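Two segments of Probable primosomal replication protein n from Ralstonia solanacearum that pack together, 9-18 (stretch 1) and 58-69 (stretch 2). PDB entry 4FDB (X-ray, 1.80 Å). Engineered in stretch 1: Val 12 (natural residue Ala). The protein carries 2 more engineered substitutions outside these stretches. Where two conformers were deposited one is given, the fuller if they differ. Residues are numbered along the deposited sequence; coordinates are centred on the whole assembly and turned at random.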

# COMPACT_ATOMS: atom_id res chain seq x y z
N ALA A 9 -1.95 -7.76 -9.74
CA ALA A 9 -1.29 -6.79 -10.60
C ALA A 9 -0.40 -7.48 -11.62
O ALA A 9 0.01 -8.62 -11.42
N THR A 10 -0.10 -6.78 -12.70
CA THR A 10 0.70 -7.32 -13.78
C THR A 10 2.18 -7.01 -13.54
O THR A 10 2.53 -5.88 -13.23
N LEU A 11 3.04 -8.02 -13.68
CA LEU A 11 4.47 -7.76 -13.59
C LEU A 11 4.91 -7.03 -14.85
O LEU A 11 4.77 -7.54 -15.94
N VAL A 12 5.44 -5.81 -14.70
CA VAL A 12 5.83 -5.00 -15.85
C VAL A 12 7.30 -5.23 -16.20
O VAL A 12 7.68 -5.41 -17.35
N GLU A 13 8.14 -5.18 -15.17
CA GLU A 13 9.54 -5.42 -15.41
C GLU A 13 10.19 -5.84 -14.11
O GLU A 13 9.66 -5.62 -13.03
N ARG A 14 11.34 -6.47 -14.24
CA ARG A 14 12.11 -6.79 -13.04
C ARG A 14 13.58 -6.56 -13.29
O ARG A 14 14.04 -6.62 -14.43
N GLU A 15 14.30 -6.24 -12.21
CA GLU A 15 15.72 -5.97 -12.29
C GLU A 15 16.50 -7.26 -12.08
O GLU A 15 15.97 -8.24 -11.56
N VAL A 16 17.77 -7.24 -12.48
CA VAL A 16 18.66 -8.37 -12.26
C VAL A 16 18.74 -8.59 -10.76
O VAL A 16 18.72 -7.63 -10.01
N MSE A 17 18.79 -9.84 -10.33
CA MSE A 17 18.91 -10.18 -8.92
C MSE A 17 20.16 -9.56 -8.31
O MSE A 17 21.24 -9.57 -8.92
N ARG A 18 20.01 -9.01 -7.10
CA ARG A 18 21.13 -8.49 -6.32
C ARG A 18 21.07 -9.13 -4.94
O ARG A 18 20.14 -9.88 -4.64
N MSE A 58 11.38 -15.62 -2.25
CA MSE A 58 10.51 -14.80 -3.10
C MSE A 58 11.30 -14.13 -4.24
O MSE A 58 10.75 -13.89 -5.32
N ALA A 59 12.58 -13.86 -4.01
CA ALA A 59 13.43 -13.33 -5.08
C ALA A 59 13.56 -14.40 -6.17
O ALA A 59 13.41 -14.11 -7.36
N SER A 60 13.84 -15.62 -5.75
CA SER A 60 13.98 -16.74 -6.69
C SER A 60 12.70 -16.93 -7.50
O SER A 60 12.74 -17.19 -8.71
N VAL A 61 11.56 -16.81 -6.83
CA VAL A 61 10.28 -16.97 -7.49
C VAL A 61 10.06 -15.88 -8.55
O VAL A 61 9.69 -16.18 -9.68
N LEU A 62 10.32 -14.63 -8.18
CA LEU A 62 10.12 -13.52 -9.11
C LEU A 62 11.07 -13.61 -10.28
O LEU A 62 10.72 -13.25 -11.41
N ASP A 63 12.27 -14.11 -10.02
CA ASP A 63 13.32 -14.19 -11.04
C ASP A 63 12.96 -15.12 -12.19
O ASP A 63 13.61 -15.09 -13.24
N ARG A 64 11.94 -15.96 -12.01
CA ARG A 64 11.54 -16.91 -13.04
C ARG A 64 10.19 -16.57 -13.68
O ARG A 64 9.68 -17.31 -14.51
N ILE A 65 9.62 -15.44 -13.29
CA ILE A 65 8.31 -15.05 -13.82
C ILE A 65 8.43 -14.11 -15.03
O ILE A 65 9.17 -13.13 -14.97
N ALA A 66 7.71 -14.41 -16.11
CA ALA A 66 7.76 -13.58 -17.31
C ALA A 66 7.05 -12.25 -17.10
O ALA A 66 5.94 -12.22 -16.56
N PRO A 67 7.69 -11.15 -17.52
CA PRO A 67 6.96 -9.88 -17.58
C PRO A 67 5.68 -10.03 -18.41
O PRO A 67 5.68 -10.69 -19.46
N GLY A 68 4.59 -9.45 -17.92
CA GLY A 68 3.29 -9.62 -18.54
C GLY A 68 2.40 -10.53 -17.73
O GLY A 68 1.19 -10.60 -17.95
N THR A 69 2.99 -11.25 -16.77
CA THR A 69 2.24 -12.22 -15.98
C THR A 69 1.42 -11.52 -14.91
O THR A 69 1.92 -10.64 -14.23

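Stretch 1 continues a strand that begins earlier in the chain and lies against a helix and two turns in stretch 2. Leu 11, Arg 14 and Met 17 point toward stretch 2.

Both backbone polar atoms of Leu 11 are satisfied by stretch 2. Its N donates to Thr 69 O at 2.9 Å, nearly straight. Its O accepts from Gly 68 N at 2.8 Å. Gly 68 sits in the type II turn from Ala 66 to Thr 69, at backbone angles that call for glycine. Thr 69 OG1 closes this turn, donating to Ala 66 O at 2.7 Å.

The Leu 11 side chain (chi1 t, chi2 p) is buried. Its CD2 lies 3.8 Å from Ile 65 CG2, an apolar contact.

Arg 14 is p at chi1, then extended through chi2 and chi3. This carries its guanidinium to the carbonyls of Asp 63 and Ile 65. Ile 65 O lies at the guanidinium edge and accepts two hydrogen bonds, from Arg 14 NE at 2.9 Å and from Arg 14 NH2 at 3.1 Å. Asp 63 O lies over one face, 3.3 Å from Arg 14 NH1, where the angle is too poor for a hydrogen bond. Arg 14 NH1 and Asp 63 OD1 form a long salt bridge at 3.7 Å. No N-H points at that oxygen, so the attraction is of charge alone.

Two waters satisfy Asp 63 OD1. Water 1 accepts from Arg 14 NH1 and donates to Asp 63 OD1 and Glu 15 O. Water 2 accepts from Met 17 N and donates to Asp 63 OD1.

Met 17, a selenomethionine, is t, t, m. Its CE reaches Asp 63 CB at 3.6 Å and Ala 59 CB at 4.2 Å.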

# COMPACT_ATOMS: atom_id res chain seq x y z
CB ALA A 9 -0.47 -5.82 -9.77
CB THR A 10 0.27 -6.70 -15.11
OG1 THR A 10 -1.11 -6.99 -15.33
CG2 THR A 10 1.11 -7.24 -16.27
CB LEU A 11 5.25 -9.07 -13.48
CG LEU A 11 6.77 -8.87 -13.51
CD1 LEU A 11 7.20 -8.15 -12.26
CD2 LEU A 11 7.51 -10.20 -13.65
CB VAL A 12 5.65 -3.49 -15.52
CG1 VAL A 12 6.07 -2.63 -16.69
CG2 VAL A 12 4.21 -3.20 -15.13
CB GLU A 13 10.22 -4.17 -15.98
CG GLU A 13 9.94 -2.90 -15.21
CD GLU A 13 10.57 -1.68 -15.87
OE1 GLU A 13 10.18 -1.30 -17.00
OE2 GLU A 13 11.47 -1.08 -15.24
CB ARG A 14 11.81 -8.22 -12.55
CG ARG A 14 11.84 -9.28 -13.60
CD ARG A 14 11.62 -10.67 -13.01
NE ARG A 14 11.45 -11.67 -14.07
CZ ARG A 14 12.45 -12.26 -14.71
NH1 ARG A 14 13.71 -11.98 -14.40
NH2 ARG A 14 12.19 -13.15 -15.66
CB GLU A 15 16.12 -4.98 -11.20
CG GLU A 15 15.35 -3.67 -11.24
CD GLU A 15 15.64 -2.88 -12.50
OE1 GLU A 15 16.78 -2.94 -12.99
OE2 GLU A 15 14.72 -2.20 -13.00
CB VAL A 16 20.07 -8.09 -12.82
CG1 VAL A 16 21.04 -9.19 -12.45
CG2 VAL A 16 20.00 -7.95 -14.34
CB MSE A 17 18.97 -11.70 -8.77
CG MSE A 17 19.14 -12.21 -7.36
SE MSE A 17 19.05 -14.17 -7.39
CE MSE A 17 17.14 -14.32 -7.77
CB ARG A 18 21.04 -6.97 -6.21
CG ARG A 18 19.80 -6.47 -5.50
CD ARG A 18 19.75 -4.95 -5.48
NE ARG A 18 18.49 -4.45 -4.96
CZ ARG A 18 18.27 -4.16 -3.68
NH1 ARG A 18 19.24 -4.34 -2.79
NH2 ARG A 18 17.09 -3.70 -3.29
CB MSE A 58 9.77 -13.77 -2.25
CG MSE A 58 8.53 -13.20 -2.92
SE MSE A 58 7.21 -14.61 -3.26
CE MSE A 58 7.29 -15.51 -1.55
CB ALA A 59 14.82 -12.96 -4.53
CB SER A 60 14.29 -18.02 -5.93
OG SER A 60 15.54 -17.93 -5.26
CB VAL A 61 9.11 -16.95 -6.49
CG1 VAL A 61 7.77 -16.85 -7.23
CG2 VAL A 61 9.15 -18.18 -5.59
CB LEU A 62 10.32 -12.17 -8.40
CG LEU A 62 9.20 -11.66 -7.52
CD1 LEU A 62 9.67 -10.42 -6.78
CD2 LEU A 62 7.97 -11.36 -8.37
CB ASP A 63 14.64 -14.63 -10.39
CG ASP A 63 15.85 -14.33 -11.27
OD1 ASP A 63 15.98 -13.19 -11.75
OD2 ASP A 63 16.66 -15.25 -11.49
CB ARG A 64 11.50 -18.34 -12.50
CG ARG A 64 10.44 -18.57 -11.43
CD ARG A 64 9.88 -19.99 -11.47
NE ARG A 64 9.27 -20.38 -10.21
CZ ARG A 64 8.05 -20.03 -9.82
NH1 ARG A 64 7.29 -19.27 -10.59
NH2 ARG A 64 7.59 -20.45 -8.64
CB ILE A 65 7.47 -14.39 -12.72
CG1 ILE A 65 7.12 -15.42 -11.64
CG2 ILE A 65 6.19 -13.79 -13.31
CD1 ILE A 65 6.42 -14.84 -10.45
CB ALA A 66 7.12 -14.31 -18.48
CB PRO A 67 7.95 -8.94 -18.26
CG PRO A 67 9.30 -9.49 -17.80
CD PRO A 67 9.11 -10.99 -17.88
CB THR A 69 3.20 -13.21 -15.31
OG1 THR A 69 3.91 -13.92 -16.34
CG2 THR A 69 2.41 -14.21 -14.46
O HOH W 1 14.91 -10.72 -12.03
O HOH W 2 18.45 -12.03 -12.17